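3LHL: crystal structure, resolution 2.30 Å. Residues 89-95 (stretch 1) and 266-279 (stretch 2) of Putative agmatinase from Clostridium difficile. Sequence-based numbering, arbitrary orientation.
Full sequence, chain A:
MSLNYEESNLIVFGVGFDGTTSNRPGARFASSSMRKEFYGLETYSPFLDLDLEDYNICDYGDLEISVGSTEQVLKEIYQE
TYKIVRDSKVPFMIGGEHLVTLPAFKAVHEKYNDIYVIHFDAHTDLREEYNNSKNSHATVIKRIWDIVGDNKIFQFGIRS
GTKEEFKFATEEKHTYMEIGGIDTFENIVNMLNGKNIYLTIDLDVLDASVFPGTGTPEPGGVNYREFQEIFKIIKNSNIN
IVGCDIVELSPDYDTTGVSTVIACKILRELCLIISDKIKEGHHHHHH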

# COMPACT_ATOMS: atom_id res chain seq x y z
N LYS A 89 1.14 -3.49 17.56
CA LYS A 89 -0.07 -3.46 16.76
C LYS A 89 0.33 -3.26 15.31
O LYS A 89 1.46 -2.86 15.01
CB LYS A 89 -0.98 -2.31 17.22
CG LYS A 89 -1.43 -2.43 18.66
CD LYS A 89 -2.20 -1.19 19.09
CE LYS A 89 -2.63 -1.31 20.54
NZ LYS A 89 -3.43 -2.54 20.78
N VAL A 90 -0.60 -3.55 14.40
CA VAL A 90 -0.34 -3.43 12.99
C VAL A 90 -0.80 -2.08 12.44
O VAL A 90 -1.96 -1.71 12.59
CB VAL A 90 -1.05 -4.55 12.19
CG1 VAL A 90 -0.81 -4.38 10.70
CG2 VAL A 90 -0.54 -5.90 12.66
N PRO A 91 0.12 -1.33 11.83
CA PRO A 91 -0.25 -0.03 11.27
C PRO A 91 -0.80 -0.24 9.87
O PRO A 91 -0.19 -0.93 9.05
CB PRO A 91 1.07 0.74 11.27
CG PRO A 91 2.08 -0.33 11.00
CD PRO A 91 1.59 -1.48 11.88
N PHE A 92 -1.97 0.34 9.60
CA PHE A 92 -2.58 0.24 8.28
C PHE A 92 -2.80 1.68 7.83
O PHE A 92 -3.73 2.36 8.27
CB PHE A 92 -3.91 -0.51 8.36
CG PHE A 92 -4.46 -0.91 7.03
CD1 PHE A 92 -5.48 -1.85 6.94
CD2 PHE A 92 -3.98 -0.35 5.85
CE1 PHE A 92 -6.02 -2.22 5.71
CE2 PHE A 92 -4.51 -0.71 4.61
CZ PHE A 92 -5.53 -1.65 4.54
N MSE A 93 -1.93 2.14 6.95
CA MSE A 93 -1.97 3.50 6.44
C MSE A 93 -2.72 3.64 5.11
O MSE A 93 -2.54 2.84 4.18
CB MSE A 93 -0.53 4.01 6.30
CG MSE A 93 -0.37 5.45 5.86
SE MSE A 93 1.50 6.03 5.98
CE MSE A 93 2.28 4.73 4.75
N ILE A 94 -3.58 4.65 5.05
CA ILE A 94 -4.36 4.97 3.86
C ILE A 94 -3.80 6.31 3.45
O ILE A 94 -4.26 7.36 3.90
CB ILE A 94 -5.85 5.19 4.17
CG1 ILE A 94 -6.43 3.98 4.90
CG2 ILE A 94 -6.60 5.48 2.88
CD1 ILE A 94 -6.28 2.68 4.15
N GLY A 95 -2.79 6.30 2.59
CA GLY A 95 -2.20 7.56 2.23
C GLY A 95 -2.59 8.20 0.93
O GLY A 95 -3.57 7.82 0.27
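Stretch 2 266-279: ILRELCLIISDKIK

A helix that packs on a β-strand meets a simple periodicity: alternate residues of the strand face it, and the helix answers with residues spaced three or four apart. The agmatinase segment 89–95 and the segment 266–279 illustrate this well. The first is an extended strand from Val90 onward, with phi and psi in the β region; the second is an α-helix that begins earlier in the chain and runs through Ile278, held by successive i to i+4 backbone hydrogen bonds such as Ile274 N to Leu270 O at 2.9 Å. The two axes approach to 11.1 Å and their directions differ by 174°, so the helix lies almost exactly antiparallel along the strand. Rising residue numbers on the strand therefore meet falling numbers on the helix.

Lys89, before the strand, takes no part. Val90 directs its CB toward the helix, and its CA lies 8.7 Å from the CA of Ile274. With chi1 in the t well, its side chain reaches two successive turns: Val90 CG1 is 4.3 Å from Ile274 CG2, and Val90 CG2 is 3.8 Å from Ile278 CD1, near the helix's C-terminal end. Pro91 is out of reach of the helix, as the alternation of a strand requires.

Phe92 is the centre of the contact and has the largest covered area of any residue in either segment. Its CA is 8.3 Å from the CA of Cys271, and its t rotamer carries the ring among residues from adjacent turns. Leu267 CD1 sits over one face of the ring, 4.0 Å from its centroid in a CH-pi contact, and 3.7 Å from Phe92 CZ. Leu270 packs against the same ring atom, with its CB 3.7 Å and its CD1 3.8 Å from Phe92 CZ. Cys271 approaches obliquely, its SG 3.7 Å from Phe92 CE1, adding a sulfur-aromatic contact. Leu267 and, three and four residues further along the helix, Leu270 and Cys271 thus gather around a single aromatic side chain.

Selenomethionine Met93 again is out of reach, and Ile94 returns to the helix, with Ile94 CA 8.4 Å from Leu267 CA. Ile94 CD1 comes to 3.5 Å from Leu267 CD1, so this one methyl of Leu267 touches both Phe92 and Ile94. The CB of Leu267 points sideways, yet the end of its side chain comes nearer the strand. Gly95 makes no contact. No hydrogen bond joins the two segments; they bury 320 Å² between them through side-chain packing.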

# COMPACT_ATOMS: atom_id res chain seq x y z
N ILE A 266 -11.39 -2.41 -1.08
CA ILE A 266 -10.06 -2.98 -0.89
C ILE A 266 -9.65 -2.81 0.57
O ILE A 266 -9.09 -3.71 1.19
CB ILE A 266 -9.03 -2.32 -1.84
CG1 ILE A 266 -9.31 -2.79 -3.27
CG2 ILE A 266 -7.61 -2.69 -1.42
CD1 ILE A 266 -8.37 -2.20 -4.31
N LEU A 267 -9.96 -1.64 1.13
CA LEU A 267 -9.63 -1.37 2.52
C LEU A 267 -10.31 -2.41 3.41
O LEU A 267 -9.69 -2.99 4.31
CB LEU A 267 -10.10 0.04 2.90
CG LEU A 267 -10.06 0.39 4.39
CD1 LEU A 267 -8.64 0.28 4.92
CD2 LEU A 267 -10.60 1.80 4.59
N ARG A 268 -11.59 -2.66 3.15
CA ARG A 268 -12.34 -3.64 3.95
C ARG A 268 -11.74 -5.04 3.89
O ARG A 268 -11.47 -5.63 4.94
CB ARG A 268 -13.80 -3.71 3.50
CG ARG A 268 -14.63 -4.64 4.38
CD ARG A 268 -16.01 -4.85 3.80
NE ARG A 268 -15.97 -5.63 2.58
CZ ARG A 268 -16.98 -5.75 1.72
NH1 ARG A 268 -18.12 -5.12 1.95
NH2 ARG A 268 -16.84 -6.50 0.64
N GLU A 269 -11.55 -5.56 2.69
CA GLU A 269 -11.01 -6.91 2.53
C GLU A 269 -9.66 -7.07 3.22
O GLU A 269 -9.39 -8.09 3.86
CB GLU A 269 -10.89 -7.28 1.05
CG GLU A 269 -12.14 -6.98 0.22
CD GLU A 269 -13.38 -7.71 0.70
OE1 GLU A 269 -13.79 -8.70 0.05
OE2 GLU A 269 -13.95 -7.29 1.73
N LEU A 270 -8.80 -6.06 3.11
CA LEU A 270 -7.49 -6.12 3.74
C LEU A 270 -7.60 -6.13 5.25
O LEU A 270 -6.88 -6.87 5.92
CB LEU A 270 -6.62 -4.95 3.27
CG LEU A 270 -6.07 -5.10 1.85
CD1 LEU A 270 -5.31 -3.85 1.46
CD2 LEU A 270 -5.16 -6.32 1.78
N CYS A 271 -8.49 -5.31 5.81
CA CYS A 271 -8.67 -5.28 7.25
C CYS A 271 -9.13 -6.66 7.70
O CYS A 271 -8.63 -7.21 8.67
CB CYS A 271 -9.71 -4.23 7.66
SG CYS A 271 -9.13 -2.51 7.61
N LEU A 272 -10.10 -7.21 6.98
CA LEU A 272 -10.62 -8.53 7.31
C LEU A 272 -9.50 -9.56 7.31
O LEU A 272 -9.29 -10.28 8.29
CB LEU A 272 -11.71 -8.92 6.32
CG LEU A 272 -13.00 -8.11 6.46
CD1 LEU A 272 -13.97 -8.44 5.33
CD2 LEU A 272 -13.64 -8.40 7.81
N ILE A 273 -8.77 -9.62 6.21
CA ILE A 273 -7.67 -10.56 6.06
C ILE A 273 -6.64 -10.48 7.18
O ILE A 273 -6.26 -11.49 7.77
CB ILE A 273 -6.98 -10.35 4.68
CG1 ILE A 273 -7.40 -11.47 3.74
CG2 ILE A 273 -5.47 -10.27 4.82
CD1 ILE A 273 -8.88 -11.61 3.60
N ILE A 274 -6.19 -9.27 7.49
CA ILE A 274 -5.20 -9.07 8.53
C ILE A 274 -5.80 -9.34 9.91
O ILE A 274 -5.20 -10.04 10.73
CB ILE A 274 -4.62 -7.63 8.48
CG1 ILE A 274 -3.97 -7.38 7.12
CG2 ILE A 274 -3.58 -7.44 9.58
CD1 ILE A 274 -3.56 -5.94 6.90
N SER A 275 -6.98 -8.80 10.16
CA SER A 275 -7.64 -8.98 11.44
C SER A 275 -7.88 -10.45 11.77
O SER A 275 -7.73 -10.87 12.92
CB SER A 275 -8.98 -8.23 11.47
OG SER A 275 -8.77 -6.84 11.40
N ASP A 276 -8.24 -11.23 10.76
CA ASP A 276 -8.50 -12.64 10.96
C ASP A 276 -7.25 -13.41 11.36
O ASP A 276 -7.31 -14.30 12.21
CB ASP A 276 -9.11 -13.27 9.71
CG ASP A 276 -9.56 -14.70 9.94
OD1 ASP A 276 -10.41 -14.92 10.82
OD2 ASP A 276 -9.05 -15.61 9.25
N LYS A 277 -6.12 -13.07 10.75
CA LYS A 277 -4.87 -13.75 11.06
C LYS A 277 -4.44 -13.48 12.49
O LYS A 277 -4.01 -14.39 13.20
CB LYS A 277 -3.76 -13.32 10.10
CG LYS A 277 -3.91 -13.89 8.71
CD LYS A 277 -2.61 -13.78 7.92
CE LYS A 277 -2.76 -14.43 6.56
NZ LYS A 277 -3.31 -15.81 6.71
N ILE A 278 -4.54 -12.22 12.90
CA ILE A 278 -4.19 -11.84 14.27
C ILE A 278 -5.18 -12.54 15.19
O ILE A 278 -4.89 -12.79 16.36
CB ILE A 278 -4.29 -10.32 14.46
CG1 ILE A 278 -3.33 -9.62 13.51
CG2 ILE A 278 -4.01 -9.97 15.91
CD1 ILE A 278 -3.49 -8.11 13.48
N LYS A 279 -6.35 -12.86 14.64
CA LYS A 279 -7.41 -13.54 15.37
C LYS A 279 -8.03 -12.70 16.47
O LYS A 279 -9.25 -12.67 16.61
CB LYS A 279 -6.89 -14.86 15.95
CG LYS A 279 -7.23 -16.08 15.12
CD LYS A 279 -6.31 -17.24 15.42
CE LYS A 279 -4.95 -17.02 14.79
NZ LYS A 279 -5.04 -16.94 13.30